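Local coordinates for anti-restriction endonuclease (Enterobacteria phage T4, PDB 3WX4) that mimics DNA to inhibit DNA binding by the bacterial histone-like protein H-NS, and helps the phage evade host restriction by strongly inhibiting the McrA endonuclease, at the interface of chains A and B. Residues are numbered along the deposited sequence; one frame, centred on the assembly and turned at random. Chains: chain A/B, Anti-restriction endonuclease.

The interface of chains A and B. Residues chain A 7-10, 48, 64-65; chain B 6-10, 48, 64-67.
Strand 2-14 of each chain runs antiparallel to its twin about a two-fold at A:Val8 and B:Val8, whose backbones pair in both directions, each N donating to the other's O at 2.7 Å in the carbonyl plane. Two residues along each strand, A:Gln10 N donates to B:Gln6 O almost along the C=O axis (168°), and B:Gln6 N returns a bond to A:Gln10 O. Water 1 bridges the same A:Gln10 O and B:Gln6 NE2, linking the glutamine amide to the strand pair. This interchain ladder joins the sheets of the two copies into what is probably the dimer of this DNA mimic. At the axis the valine side chains lie alongside each other, pointing the same way, with each CG1 in the crowded position between N and the carbonyl carbon (chi1 53°) and turned toward its twin. A:Gln10 and B:Gln6 also run side by side with extended chains, their amide planes 35° apart; the A:Gln10 amide reaches tip to tip toward the B:Pro67 ring, NE2 to CG at 3.4 Å. On strand 60-65, A:Ile64 and B:Ile64 cross obliquely and touch at their CG2 methyls, 3.9 Å apart. The leucines of strand 47-51 come tip to tip, A:Leu48 CG standing 3.5 Å from B:Leu48 CG. The CD1 branch of A:Leu48 slips past its twin onto the backbone of the other chain, lying 3.8 Å from B:Ala66 CA.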
# COMPACT_ATOMS: atom_id res chain seq x y z
N SER A 7 4.59 -4.92 -14.59
CA SER A 7 3.41 -5.56 -14.04
C SER A 7 3.69 -6.17 -12.69
O SER A 7 4.75 -6.75 -12.48
CB SER A 7 2.95 -6.68 -14.97
OG SER A 7 3.80 -7.79 -14.77
N VAL A 8 2.75 -6.03 -11.77
CA VAL A 8 2.92 -6.63 -10.44
C VAL A 8 1.61 -7.44 -10.21
O VAL A 8 0.63 -7.23 -10.90
CB VAL A 8 3.14 -5.51 -9.37
CG1 VAL A 8 2.04 -4.48 -9.45
CG2 VAL A 8 3.25 -6.09 -7.98
N VAL A 9 1.60 -8.36 -9.27
CA VAL A 9 0.40 -9.14 -9.08
C VAL A 9 -0.59 -8.58 -8.07
O VAL A 9 -0.19 -8.12 -7.00
CB VAL A 9 0.77 -10.58 -8.66
CG1 VAL A 9 -0.49 -11.44 -8.53
CG2 VAL A 9 1.73 -11.19 -9.73
N GLN A 10 -1.88 -8.60 -8.41
CA GLN A 10 -2.94 -8.17 -7.48
C GLN A 10 -3.72 -9.47 -7.21
O GLN A 10 -4.22 -10.08 -8.16
CB GLN A 10 -3.87 -7.14 -8.12
CG GLN A 10 -5.19 -6.96 -7.34
CD GLN A 10 -6.11 -5.85 -7.91
OE1 GLN A 10 -7.35 -6.02 -7.99
NE2 GLN A 10 -5.52 -4.73 -8.29
N LEU A 48 -1.35 -3.54 0.13
CA LEU A 48 -2.60 -2.74 -0.01
C LEU A 48 -3.71 -3.77 0.04
O LEU A 48 -3.54 -4.93 -0.39
CB LEU A 48 -2.65 -2.06 -1.38
CG LEU A 48 -1.66 -0.94 -1.64
CD1 LEU A 48 -1.73 -0.55 -3.14
CD2 LEU A 48 -1.99 0.28 -0.73
N ILE A 64 -2.43 -6.49 -2.74
CA ILE A 64 -1.23 -6.17 -3.50
C ILE A 64 -0.07 -6.01 -2.51
O ILE A 64 0.01 -5.02 -1.77
CB ILE A 64 -1.39 -4.86 -4.30
CG1 ILE A 64 -2.61 -4.96 -5.22
CG2 ILE A 64 -0.15 -4.64 -5.24
CD1 ILE A 64 -3.11 -3.60 -5.72
N PRO A 65 0.83 -7.00 -2.48
CA PRO A 65 2.00 -6.99 -1.58
C PRO A 65 3.07 -6.09 -2.18
O PRO A 65 3.13 -5.95 -3.42
CB PRO A 65 2.42 -8.47 -1.56
CG PRO A 65 2.16 -8.89 -2.97
CD PRO A 65 0.78 -8.25 -3.26
N GLN B 6 -4.37 -11.04 -10.97
CA GLN B 6 -4.34 -10.27 -12.19
C GLN B 6 -3.15 -9.33 -12.07
O GLN B 6 -2.60 -9.14 -10.99
CB GLN B 6 -5.63 -9.49 -12.38
CG GLN B 6 -5.98 -8.60 -11.22
CD GLN B 6 -7.31 -7.90 -11.41
OE1 GLN B 6 -7.46 -7.05 -12.31
NE2 GLN B 6 -8.29 -8.25 -10.56
N SER B 7 -2.75 -8.75 -13.19
CA SER B 7 -1.60 -7.86 -13.24
C SER B 7 -1.99 -6.44 -12.93
O SER B 7 -3.03 -5.97 -13.38
CB SER B 7 -0.99 -7.89 -14.64
OG SER B 7 -1.80 -7.09 -15.48
N VAL B 8 -1.16 -5.74 -12.17
CA VAL B 8 -1.44 -4.34 -11.85
C VAL B 8 -0.13 -3.60 -12.22
O VAL B 8 0.92 -4.21 -12.36
CB VAL B 8 -1.83 -4.19 -10.35
CG1 VAL B 8 -0.78 -4.82 -9.47
CG2 VAL B 8 -2.06 -2.74 -9.98
N VAL B 9 -0.16 -2.29 -12.37
CA VAL B 9 1.05 -1.60 -12.75
C VAL B 9 1.89 -1.10 -11.59
O VAL B 9 1.36 -0.55 -10.63
CB VAL B 9 0.70 -0.41 -13.67
CG1 VAL B 9 1.99 0.28 -14.14
CG2 VAL B 9 -0.10 -0.93 -14.90
N GLN B 10 3.21 -1.29 -11.67
CA GLN B 10 4.14 -0.75 -10.66
C GLN B 10 4.96 0.29 -11.44
O GLN B 10 5.59 -0.06 -12.44
CB GLN B 10 5.08 -1.84 -10.13
CG GLN B 10 6.30 -1.27 -9.37
CD GLN B 10 7.21 -2.35 -8.75
OE1 GLN B 10 8.46 -2.24 -8.80
NE2 GLN B 10 6.61 -3.36 -8.15
N LEU B 48 1.51 2.34 -2.57
CA LEU B 48 2.73 1.80 -1.90
C LEU B 48 3.88 2.53 -2.55
O LEU B 48 3.81 2.89 -3.75
CB LEU B 48 2.89 0.31 -2.18
CG LEU B 48 1.87 -0.63 -1.55
CD1 LEU B 48 2.08 -2.05 -2.15
CD2 LEU B 48 2.04 -0.64 -0.01
N ILE B 64 3.04 1.94 -6.52
CA ILE B 64 1.92 1.08 -6.86
C ILE B 64 0.65 1.70 -6.26
O ILE B 64 0.44 1.67 -5.03
CB ILE B 64 2.09 -0.35 -6.29
CG1 ILE B 64 3.40 -0.95 -6.80
CG2 ILE B 64 0.95 -1.29 -6.81
CD1 ILE B 64 3.88 -2.15 -5.97
N PRO B 65 -0.20 2.28 -7.11
CA PRO B 65 -1.45 2.92 -6.69
C PRO B 65 -2.49 1.85 -6.46
O PRO B 65 -2.44 0.78 -7.09
CB PRO B 65 -1.79 3.82 -7.88
CG PRO B 65 -1.36 2.98 -9.04
CD PRO B 65 0.00 2.44 -8.57
N ALA B 66 -3.40 2.09 -5.50
CA ALA B 66 -4.46 1.10 -5.21
C ALA B 66 -5.43 1.16 -6.40
O ALA B 66 -5.45 2.16 -7.11
CB ALA B 66 -5.21 1.48 -3.90
N PRO B 67 -6.24 0.11 -6.63
CA PRO B 67 -7.17 0.14 -7.77
C PRO B 67 -8.03 1.42 -7.65
O PRO B 67 -8.44 1.83 -6.55
CB PRO B 67 -7.99 -1.15 -7.59
CG PRO B 67 -7.05 -2.09 -6.81
CD PRO B 67 -6.43 -1.11 -5.81
O HOH W 1 -7.12 -10.61 -8.95